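Local coordinates for putative fimbrial subunit (Corynebacterium diphtheriae, PDB 4HSQ), which is the major pilin SpaD, which probably polymerises into the shaft of adhesive surface pili, the piece modelled being its D2 and D3 domains with a bound calcium ion, at residues Val59-Thr64 / Lys93-Gly98; Thr64-Ser69 / Val85-Glu90; Phe126-Pro129 / Glu134-Asn137. All coordinates share one frame; numbering follows the deposited sequence.

Overall arrangement
Following the chain from the N terminus, strand 51-61 ends in the tight turn that opens contact 1, and its far partner, 93-98, is reached only after helix 89-93. Contact 2 lies within that loop: 64-69 meets 85-90, closing a shorter excursion through strands 71-73 and 82-87. The two share T64, their centres are about 9 Å apart, and V95 packs on L87 and K94 on L66. Together they tie the edge of the five-stranded sheet to the second sheet. Contact 3 follows in series, closing the turn end of the hairpin of strands 117-127 and 134-138 in that second sheet; its centre lies about 16 Å from that of contact 1 and about 17 Å from that of contact 2.

Contact 1 of 3, residues Val59-Thr64 / Lys93-Gly98; sequences VKAGDT and KKVKSG
A61 and V95 make the apolar part of this contact. The methyl CB of A61 points at the 93-98 loop and meets V95 CG2 at 4.1 Å, a loose van der Waals touch between two buried residues. V95 has CG1 anti to its backbone N (chi1 -175°), which leaves CG2 beside that nitrogen as the branch that faces A61. The two backbones come nearest at this pair, with the CA atoms of A61 and V95 5.6 Å apart. Both residues also pack on M101 of strand 100-109, so the touch is part of a small apolar cluster with M101.

The second apolar touch involves a lysine stem. K94 leaves its backbone toward the turn, then runs out as an extended chain that leads away from it; on the way its CD passes T64 CG2 at 4.3 Å. The ammonium goes to a salt bridge with D70, so what T64 meets is the aliphatic part of the lysine, which also lies against L66.

Polar groups contribute little across the interface. The carbonyl oxygen of K94 sits 4.2 Å from A61 CB, and this buried oxygen has no hydrogen-bonding partner in the model. Within 59-64 the polar backbone is well used: A61 N donates to T64 O at 2.9 Å, and T64 N returns a bond to A61 O. This reciprocal pair closes a type II' beta turn, in which G62 takes the positive phi (69°) of the first corner and D63 the second.

The result is a two-residue beta hairpin joining strands 51-61 and 64-65, with A61 CB and T64 CG2 resting on the loop that follows helix 89-93.

Contact 2 of 3, residues Thr64-Ser69 / Val85-Glu90; sequences TVLGTS and VTLTDE
S69 and T88 are joined by the hydrogen bond that crosses this contact: T88 OG1 donates to S69 O at 2.7 Å. The hydroxyl arrives in the carbonyl plane, on a lone pair, with a C=O...donor angle of 133°. A water donates to S69 O at 2.6 Å and makes a weak bond to E90 OE1, bridging the two segments. E90 OE1 also lies 3.4 Å from S69 CB. The other touch is apolar: the side chains of L66 and L87, both buried, cross at about a right angle, with L66 CD1 3.8 Å from L87 CD2.

Further out, T88 is the N-cap of helix 89-93. With OG1 turned between the backbone N and the carbonyl carbon (chi1 63°), its hydroxyl accepts from G91 N while donating to S69, a double role that fixes its rotation. D70 takes the amide of G67, and its backbone pairs with T88. L66 is held by its backbone bond to V59 of strand 51-61, whereas L87 pairs with F41 of strand 41-46 and packs on Y71 of strand 71-73 and on V95 in the loop that follows helix 89-93.

Contact 3 of 3, residues Phe126-Pro129 / Glu134-Asn137; sequences FNNP and EVKN
The F126 ring has V135 over one face, in a beta hairpin of strands 117-127 and 134-138. V135 CB stands 4.0 Å from the centroid of the F126 ring and 24° off the normal, a CH-pi contact displaced toward the rim on the CE1-CZ side. V135 CG1 comes to 3.6 Å from F126 CZ as the two side chains run side by side. At the ring edge, near its plane, N137 ND2 approaches F126 CE2 at 3.7 Å; ring and amide planes are 67° apart. The ring is placed by a chi1 of 58°, which sets CG between the backbone N and the carbonyl carbon and brings the ring alongside V135. N128 CB also touches V135 CG2.

The backbones of F126 and V135 form an antiparallel hydrogen-bonded pair: F126 N donates to V135 O at 3.0 Å, and V135 N to F126 O at 2.8 Å. The latter oxygen also receives a CA-H...O contact from E134.

On the other face of the sheet, N127 and E134 form the next, non-hydrogen-bonded pair. N127 ND2 binds T39 OG1, leaving OD1 facing the glutamate, where the carboxylate has a long, weak ion pair with R42. A single water closes the gap, donating one hydrogen bond to N127 OD1 at 2.7 Å and another to E134 OE2 at 2.8 Å.

Contact 1 of 3, residues Val59-Thr64 / Lys93-Gly98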
ATOM      1  N   VAL A  59      11.365   2.661  17.433  1.00 15.14           N
ATOM      2  CA  VAL A  59      10.649   3.158  18.607  1.00 14.31           C
ATOM      3  C   VAL A  59      11.554   4.244  19.191  1.00 19.16           C
ATOM      4  O   VAL A  59      12.716   3.963  19.485  1.00 18.69           O
ATOM      5  CB  VAL A  59      10.253   2.099  19.670  1.00 17.07           C
ATOM      6  CG1 VAL A  59       9.426   2.755  20.757  1.00 17.44           C
ATOM      7  CG2 VAL A  59       9.461   0.949  19.050  1.00 17.10           C
ATOM      8  N   LYS A  60      11.052   5.474  19.308  1.00 17.19           N
ATOM      9  CA  LYS A  60      11.834   6.595  19.843  1.00 17.72           C
ATOM     10  C   LYS A  60      11.115   7.299  20.980  1.00 21.50           C
ATOM     11  O   LYS A  60       9.900   7.486  20.914  1.00 20.82           O
ATOM     12  CB  LYS A  60      12.079   7.642  18.738  1.00 20.80           C
ATOM     13  CG  LYS A  60      13.308   7.445  17.890  1.00 43.85           C
ATOM     14  CD  LYS A  60      13.405   8.559  16.843  1.00 51.81           C
ATOM     15  CE  LYS A  60      14.369   9.654  17.211  1.00 61.54           C
ATOM     16  NZ  LYS A  60      14.559  10.611  16.091  1.00 70.64           N
ATOM     17  N   ALA A  61      11.872   7.734  21.987  1.00 19.68           N
ATOM     18  CA  ALA A  61      11.389   8.582  23.094  1.00 20.16           C
ATOM     19  C   ALA A  61      12.234   9.844  22.985  1.00 26.52           C
ATOM     20  O   ALA A  61      13.428   9.796  23.303  1.00 25.77           O
ATOM     21  CB  ALA A  61      11.564   7.890  24.442  1.00 20.67           C
ATOM     22  N   GLY A  62      11.670  10.882  22.367  1.00 24.25           N
ATOM     23  CA  GLY A  62      12.397  12.110  22.060  1.00 24.47           C
ATOM     24  C   GLY A  62      13.425  11.788  20.991  1.00 29.50           C
ATOM     25  O   GLY A  62      13.073  11.298  19.912  1.00 27.77           O
ATOM     26  N   ASP A  63      14.705  11.969  21.313  1.00 27.91           N
ATOM     27  CA  ASP A  63      15.792  11.622  20.396  1.00 28.73           C
ATOM     28  C   ASP A  63      16.373  10.258  20.730  1.00 29.23           C
ATOM     29  O   ASP A  63      17.236   9.784  19.997  1.00 30.98           O
ATOM     30  CB  ASP A  63      16.895  12.699  20.435  1.00 32.30           C
ATOM     31  CG  ASP A  63      16.464  13.993  19.774  1.00 50.18           C
ATOM     32  OD1 ASP A  63      16.059  13.950  18.582  1.00 53.34           O
ATOM     33  OD2 ASP A  63      16.516  15.044  20.444  1.00 56.08           O
ATOM     34  N   THR A  64      15.920   9.623  21.836  1.00 23.11           N
ATOM     35  CA  THR A  64      16.441   8.316  22.225  1.00 22.52           C
ATOM     36  C   THR A  64      15.817   7.211  21.357  1.00 24.98           C
ATOM     37  O   THR A  64      14.615   6.987  21.429  1.00 22.23           O
ATOM     38  CB  THR A  64      16.182   8.045  23.723  1.00 28.45           C
ATOM     39  OG1 THR A  64      16.630   9.155  24.486  1.00 35.04           O
ATOM     40  CG2 THR A  64      16.824   6.754  24.220  1.00 21.63           C
ATOM     41  N   LYS A  93      12.005   3.508  31.654  1.00 26.75           N
ATOM     42  CA  LYS A  93      13.099   4.239  32.311  1.00 27.36           C
ATOM     43  C   LYS A  93      13.771   5.238  31.358  1.00 32.59           C
ATOM     44  O   LYS A  93      14.311   6.241  31.818  1.00 33.82           O
ATOM     45  CB  LYS A  93      14.165   3.264  32.834  1.00 30.55           C
ATOM     46  CG  LYS A  93      13.791   2.520  34.102  1.00 48.10           C
ATOM     47  CD  LYS A  93      14.962   1.650  34.583  1.00 59.33           C
ATOM     48  CE  LYS A  93      14.554   0.604  35.600  1.00 70.14           C
ATOM     49  NZ  LYS A  93      13.859  -0.558  34.971  1.00 78.47           N
ATOM     50  N   LYS A  94      13.768   4.955  30.043  1.00 27.44           N
ATOM     51  CA  LYS A  94      14.407   5.816  29.052  1.00 26.83           C
ATOM     52  C   LYS A  94      13.493   6.965  28.625  1.00 29.22           C
ATOM     53  O   LYS A  94      13.937   7.859  27.901  1.00 28.45           O
ATOM     54  CB  LYS A  94      14.839   4.999  27.815  1.00 27.73           C
ATOM     55  CG  LYS A  94      15.893   3.950  28.104  1.00 31.08           C
ATOM     56  CD  LYS A  94      16.424   3.344  26.813  1.00 34.12           C
ATOM     57  CE  LYS A  94      17.385   2.215  27.082  1.00 43.13           C
ATOM     58  NZ  LYS A  94      17.780   1.531  25.816  1.00 46.48           N
ATOM     59  N   VAL A  95      12.223   6.949  29.054  1.00 25.06           N
ATOM     60  CA  VAL A  95      11.271   7.996  28.654  1.00 24.97           C
ATOM     61  C   VAL A  95      11.403   9.192  29.582  1.00 29.16           C
ATOM     62  O   VAL A  95      11.328   9.034  30.796  1.00 28.30           O
ATOM     63  CB  VAL A  95       9.802   7.493  28.571  1.00 28.01           C
ATOM     64  CG1 VAL A  95       8.869   8.588  28.029  1.00 27.63           C
ATOM     65  CG2 VAL A  95       9.706   6.232  27.706  1.00 27.45           C
ATOM     66  N   LYS A  96      11.602  10.386  28.999  1.00 26.64           N
ATOM     67  CA  LYS A  96      11.715  11.632  29.771  1.00 27.11           C
ATOM     68  C   LYS A  96      10.371  12.341  29.733  1.00 28.35           C
ATOM     69  O   LYS A  96       9.633  12.196  28.769  1.00 28.13           O
ATOM     70  CB  LYS A  96      12.853  12.548  29.265  1.00 29.74           C
ATOM     71  CG  LYS A  96      14.215  11.866  29.009  1.00 39.43           C
ATOM     72  CD  LYS A  96      15.015  11.570  30.278  1.00 53.64           C
ATOM     73  CE  LYS A  96      16.088  10.521  30.056  1.00 61.95           C
ATOM     74  NZ  LYS A  96      15.793   9.258  30.793  1.00 61.09           N
ATOM     75  N   SER A  97      10.031  13.059  30.804  1.00 25.38           N
ATOM     76  CA  SER A  97       8.767  13.797  30.948  1.00 24.45           C
ATOM     77  C   SER A  97       8.435  14.625  29.698  1.00 29.88           C
ATOM     78  O   SER A  97       9.288  15.363  29.201  1.00 30.90           O
ATOM     79  CB  SER A  97       8.825  14.699  32.178  1.00 27.62           C
ATOM     80  OG  SER A  97       7.774  15.644  32.154  1.00 31.43           O
ATOM     81  N   GLY A  98       7.235  14.413  29.162  1.00 26.59           N
ATOM     82  CA  GLY A  98       6.736  15.093  27.965  1.00 26.73           C
ATOM     83  C   GLY A  98       7.403  14.739  26.640  1.00 28.80           C
ATOM     84  O   GLY A  98       7.195  15.440  25.650  1.00 28.23           O
TER

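Contact 2 of 3, residues Thr64-Ser69 / Val85-Glu90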
ATOM      1  N   THR A  64      15.920   9.623  21.836  1.00 23.11           N
ATOM      2  CA  THR A  64      16.441   8.316  22.225  1.00 22.52           C
ATOM      3  C   THR A  64      15.817   7.211  21.357  1.00 24.98           C
ATOM      4  O   THR A  64      14.615   6.987  21.429  1.00 22.23           O
ATOM      5  CB  THR A  64      16.182   8.045  23.723  1.00 28.45           C
ATOM      6  OG1 THR A  64      16.630   9.155  24.486  1.00 35.04           O
ATOM      7  CG2 THR A  64      16.824   6.754  24.220  1.00 21.63           C
ATOM      8  N   VAL A  65      16.651   6.464  20.636  1.00 22.97           N
ATOM      9  CA  VAL A  65      16.181   5.338  19.841  1.00 22.28           C
ATOM     10  C   VAL A  65      16.137   4.131  20.772  1.00 24.98           C
ATOM     11  O   VAL A  65      17.170   3.734  21.303  1.00 25.16           O
ATOM     12  CB  VAL A  65      17.042   5.103  18.579  1.00 26.24           C
ATOM     13  CG1 VAL A  65      16.605   3.837  17.853  1.00 25.54           C
ATOM     14  CG2 VAL A  65      16.975   6.317  17.646  1.00 26.68           C
ATOM     15  N   LEU A  66      14.943   3.551  20.979  1.00 19.76           N
ATOM     16  CA  LEU A  66      14.814   2.403  21.884  1.00 18.97           C
ATOM     17  C   LEU A  66      15.306   1.121  21.239  1.00 24.31           C
ATOM     18  O   LEU A  66      15.327   1.017  20.012  1.00 26.50           O
ATOM     19  CB  LEU A  66      13.351   2.228  22.362  1.00 19.22           C
ATOM     20  CG  LEU A  66      12.713   3.354  23.183  1.00 24.38           C
ATOM     21  CD1 LEU A  66      11.451   2.871  23.879  1.00 25.61           C
ATOM     22  CD2 LEU A  66      13.666   3.921  24.228  1.00 25.61           C
ATOM     23  N   GLY A  67      15.743   0.179  22.064  1.00 20.96           N
ATOM     24  CA  GLY A  67      16.167  -1.137  21.608  1.00 20.52           C
ATOM     25  C   GLY A  67      15.053  -2.151  21.808  1.00 22.82           C
ATOM     26  O   GLY A  67      14.046  -1.845  22.451  1.00 19.21           O
ATOM     27  N   THR A  68      15.224  -3.379  21.303  1.00 19.36           N
ATOM     28  CA  THR A  68      14.180  -4.409  21.439  1.00 19.12           C
ATOM     29  C   THR A  68      13.949  -4.860  22.896  1.00 22.34           C
ATOM     30  O   THR A  68      12.893  -5.394  23.164  1.00 23.66           O
ATOM     31  CB  THR A  68      14.452  -5.600  20.532  1.00 21.31           C
ATOM     32  OG1 THR A  68      15.673  -6.200  20.970  1.00 20.10           O
ATOM     33  CG2 THR A  68      14.501  -5.202  19.045  1.00 22.08           C
ATOM     34  N   SER A  69      14.854  -4.558  23.849  1.00 16.92           N
ATOM     35  CA  SER A  69      14.588  -4.873  25.254  1.00 17.12           C
ATOM     36  C   SER A  69      13.670  -3.816  25.882  1.00 20.11           C
ATOM     37  O   SER A  69      13.127  -4.043  26.965  1.00 18.62           O
ATOM     38  CB  SER A  69      15.889  -4.958  26.056  1.00 20.28           C
ATOM     39  OG  SER A  69      16.608  -6.109  25.643  1.00 25.34           O
ATOM     40  N   VAL A  85       2.475  -2.579  20.717  1.00 14.77           N
ATOM     41  CA  VAL A  85       3.882  -2.305  21.040  1.00 13.69           C
ATOM     42  C   VAL A  85       3.874  -1.717  22.432  1.00 17.24           C
ATOM     43  O   VAL A  85       3.352  -0.623  22.614  1.00 15.55           O
ATOM     44  CB  VAL A  85       4.569  -1.380  19.999  1.00 16.21           C
ATOM     45  CG1 VAL A  85       6.021  -1.125  20.396  1.00 15.68           C
ATOM     46  CG2 VAL A  85       4.475  -1.987  18.596  1.00 15.10           C
ATOM     47  N   THR A  86       4.378  -2.470  23.418  1.00 14.80           N
ATOM     48  CA  THR A  86       4.316  -2.091  24.840  1.00 14.22           C
ATOM     49  C   THR A  86       5.684  -1.783  25.377  1.00 18.30           C
ATOM     50  O   THR A  86       6.571  -2.616  25.260  1.00 18.50           O
ATOM     51  CB  THR A  86       3.690  -3.242  25.637  1.00 17.65           C
ATOM     52  OG1 THR A  86       2.460  -3.637  25.031  1.00 16.37           O
ATOM     53  CG2 THR A  86       3.443  -2.884  27.106  1.00 18.90           C
ATOM     54  N   LEU A  87       5.858  -0.627  26.017  1.00 15.25           N
ATOM     55  CA  LEU A  87       7.159  -0.340  26.611  1.00 15.58           C
ATOM     56  C   LEU A  87       7.348  -1.235  27.807  1.00 20.26           C
ATOM     57  O   LEU A  87       6.388  -1.498  28.549  1.00 18.44           O
ATOM     58  CB  LEU A  87       7.343   1.135  27.010  1.00 15.58           C
ATOM     59  CG  LEU A  87       7.132   2.197  25.930  1.00 20.06           C
ATOM     60  CD1 LEU A  87       7.637   3.531  26.430  1.00 20.24           C
ATOM     61  CD2 LEU A  87       7.851   1.838  24.618  1.00 21.11           C
ATOM     62  N   THR A  88       8.569  -1.766  27.950  1.00 18.00           N
ATOM     63  CA  THR A  88       8.924  -2.619  29.087  1.00 18.41           C
ATOM     64  C   THR A  88       9.332  -1.715  30.248  1.00 23.89           C
ATOM     65  O   THR A  88       9.466  -0.511  30.035  1.00 22.78           O
ATOM     66  CB  THR A  88      10.084  -3.556  28.691  1.00 21.04           C
ATOM     67  OG1 THR A  88      11.226  -2.763  28.379  1.00 20.02           O
ATOM     68  CG2 THR A  88       9.744  -4.454  27.523  1.00 18.89           C
ATOM     69  N   ASP A  89       9.662  -2.286  31.424  1.00 23.40           N
ATOM     70  CA  ASP A  89      10.161  -1.451  32.524  1.00 25.67           C
ATOM     71  C   ASP A  89      11.496  -0.763  32.140  1.00 29.29           C
ATOM     72  O   ASP A  89      11.660   0.409  32.464  1.00 29.60           O
ATOM     73  CB  ASP A  89      10.286  -2.243  33.826  1.00 28.86           C
ATOM     74  CG  ASP A  89       8.945  -2.579  34.469  1.00 45.52           C
ATOM     75  OD1 ASP A  89       7.944  -1.870  34.182  1.00 47.14           O
ATOM     76  OD2 ASP A  89       8.888  -3.553  35.253  1.00 54.54           O
ATOM     77  N   GLU A  90      12.392  -1.434  31.378  1.00 24.99           N
ATOM     78  CA  GLU A  90      13.643  -0.795  30.920  1.00 25.45           C
ATOM     79  C   GLU A  90      13.358   0.348  29.929  1.00 29.09           C
ATOM     80  O   GLU A  90      13.994   1.399  30.004  1.00 29.29           O
ATOM     81  CB  GLU A  90      14.589  -1.808  30.268  1.00 27.26           C
ATOM     82  CG  GLU A  90      15.184  -2.809  31.237  1.00 38.39           C
ATOM     83  CD  GLU A  90      15.615  -4.125  30.622  1.00 75.09           C
ATOM     84  OE1 GLU A  90      15.836  -4.170  29.389  1.00 81.57           O
ATOM     85  OE2 GLU A  90      15.744  -5.115  31.379  1.00 76.29           O
TER
HETATM   86  O   HOH W   1      13.251  -5.761  28.931  1.00 33.29           O

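Contact 3 of 3, residues Phe126-Pro129 / Glu134-Asn137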
ATOM      1  N   PHE A 126      -1.706   5.010  28.022  1.00 19.82           N
ATOM      2  CA  PHE A 126      -0.699   5.102  29.069  1.00 19.17           C
ATOM      3  C   PHE A 126      -1.314   5.434  30.418  1.00 25.35           C
ATOM      4  O   PHE A 126      -2.446   5.894  30.487  1.00 25.67           O
ATOM      5  CB  PHE A 126       0.339   6.183  28.695  1.00 20.44           C
ATOM      6  CG  PHE A 126      -0.233   7.571  28.476  1.00 22.01           C
ATOM      7  CD1 PHE A 126      -0.429   8.440  29.547  1.00 25.46           C
ATOM      8  CD2 PHE A 126      -0.497   8.038  27.193  1.00 24.57           C
ATOM      9  CE1 PHE A 126      -0.941   9.725  29.343  1.00 26.53           C
ATOM     10  CE2 PHE A 126      -0.975   9.337  26.986  1.00 27.55           C
ATOM     11  CZ  PHE A 126      -1.197  10.170  28.065  1.00 25.50           C
ATOM     12  N   ASN A 127      -0.531   5.254  31.483  1.00 23.36           N
ATOM     13  CA  ASN A 127      -0.940   5.646  32.826  1.00 23.16           C
ATOM     14  C   ASN A 127      -0.403   7.041  33.070  1.00 26.73           C
ATOM     15  O   ASN A 127       0.782   7.279  32.849  1.00 26.54           O
ATOM     16  CB  ASN A 127      -0.408   4.660  33.880  1.00 25.14           C
ATOM     17  CG  ASN A 127      -1.077   3.299  33.874  1.00 51.00           C
ATOM     18  OD1 ASN A 127      -2.140   3.090  33.281  1.00 42.97           O
ATOM     19  ND2 ASN A 127      -0.468   2.337  34.556  1.00 47.46           N
ATOM     20  N   ASN A 128      -1.276   7.983  33.435  1.00 24.13           N
ATOM     21  CA  ASN A 128      -0.841   9.347  33.764  1.00 23.65           C
ATOM     22  C   ASN A 128      -0.183   9.281  35.150  1.00 29.09           C
ATOM     23  O   ASN A 128      -0.864   8.926  36.112  1.00 29.54           O
ATOM     24  CB  ASN A 128      -2.023  10.320  33.727  1.00 24.69           C
ATOM     25  CG  ASN A 128      -1.590  11.764  33.802  1.00 40.28           C
ATOM     26  OD1 ASN A 128      -0.842  12.164  34.687  1.00 33.40           O
ATOM     27  ND2 ASN A 128      -2.020  12.569  32.849  1.00 34.03           N
ATOM     28  N   PRO A 129       1.126   9.548  35.288  1.00 27.45           N
ATOM     29  CA  PRO A 129       1.769   9.394  36.606  1.00 28.45           C
ATOM     30  C   PRO A 129       1.271  10.350  37.688  1.00 33.72           C
ATOM     31  O   PRO A 129       1.490  10.089  38.867  1.00 33.15           O
ATOM     32  CB  PRO A 129       3.252   9.665  36.322  1.00 30.44           C
ATOM     33  CG  PRO A 129       3.410   9.589  34.850  1.00 34.35           C
ATOM     34  CD  PRO A 129       2.099   9.978  34.261  1.00 30.00           C
ATOM     35  N   GLU A 134      -5.742   5.771  33.523  1.00 25.92           N
ATOM     36  CA  GLU A 134      -5.376   5.324  32.184  1.00 26.08           C
ATOM     37  C   GLU A 134      -5.925   6.341  31.189  1.00 30.15           C
ATOM     38  O   GLU A 134      -7.092   6.715  31.287  1.00 29.69           O
ATOM     39  CB  GLU A 134      -5.892   3.904  31.896  1.00 27.53           C
ATOM     40  CG  GLU A 134      -5.232   3.277  30.682  1.00 37.81           C
ATOM     41  CD  GLU A 134      -5.552   1.818  30.413  1.00 52.10           C
ATOM     42  OE1 GLU A 134      -6.715   1.522  30.058  1.00 43.78           O
ATOM     43  OE2 GLU A 134      -4.613   0.988  30.445  1.00 37.49           O
ATOM     44  N   VAL A 135      -5.071   6.802  30.252  1.00 25.86           N
ATOM     45  CA  VAL A 135      -5.420   7.779  29.209  1.00 25.03           C
ATOM     46  C   VAL A 135      -5.311   7.077  27.857  1.00 27.81           C
ATOM     47  O   VAL A 135      -4.355   6.327  27.639  1.00 23.84           O
ATOM     48  CB  VAL A 135      -4.524   9.047  29.283  1.00 28.15           C
ATOM     49  CG1 VAL A 135      -4.785   9.996  28.109  1.00 28.25           C
ATOM     50  CG2 VAL A 135      -4.705   9.783  30.614  1.00 27.82           C
ATOM     51  N   LYS A 136      -6.302   7.295  26.972  1.00 25.08           N
ATOM     52  CA  LYS A 136      -6.311   6.716  25.641  1.00 24.66           C
ATOM     53  C   LYS A 136      -6.494   7.840  24.611  1.00 30.10           C
ATOM     54  O   LYS A 136      -7.531   8.514  24.584  1.00 30.85           O
ATOM     55  CB  LYS A 136      -7.383   5.614  25.511  1.00 27.26           C
ATOM     56  CG  LYS A 136      -7.416   4.950  24.136  1.00 37.93           C
ATOM     57  CD  LYS A 136      -8.804   4.413  23.809  1.00 51.85           C
ATOM     58  CE  LYS A 136      -8.767   3.288  22.804  1.00 62.95           C
ATOM     59  NZ  LYS A 136      -8.604   1.965  23.460  1.00 70.23           N
ATOM     60  N   ASN A 137      -5.454   8.062  23.790  1.00 24.10           N
ATOM     61  CA  ASN A 137      -5.467   9.079  22.738  1.00 23.52           C
ATOM     62  C   ASN A 137      -5.432   8.394  21.392  1.00 27.65           C
ATOM     63  O   ASN A 137      -4.606   7.506  21.187  1.00 27.53           O
ATOM     64  CB  ASN A 137      -4.303  10.031  22.891  1.00 24.47           C
ATOM     65  CG  ASN A 137      -4.392  10.855  24.140  1.00 34.43           C
ATOM     66  OD1 ASN A 137      -5.477  11.232  24.574  1.00 29.77           O
ATOM     67  ND2 ASN A 137      -3.260  11.162  24.728  1.00 23.89           N
TER
HETATM   68  O   HOH W   2      -2.043   1.945  30.833  1.00 25.28           O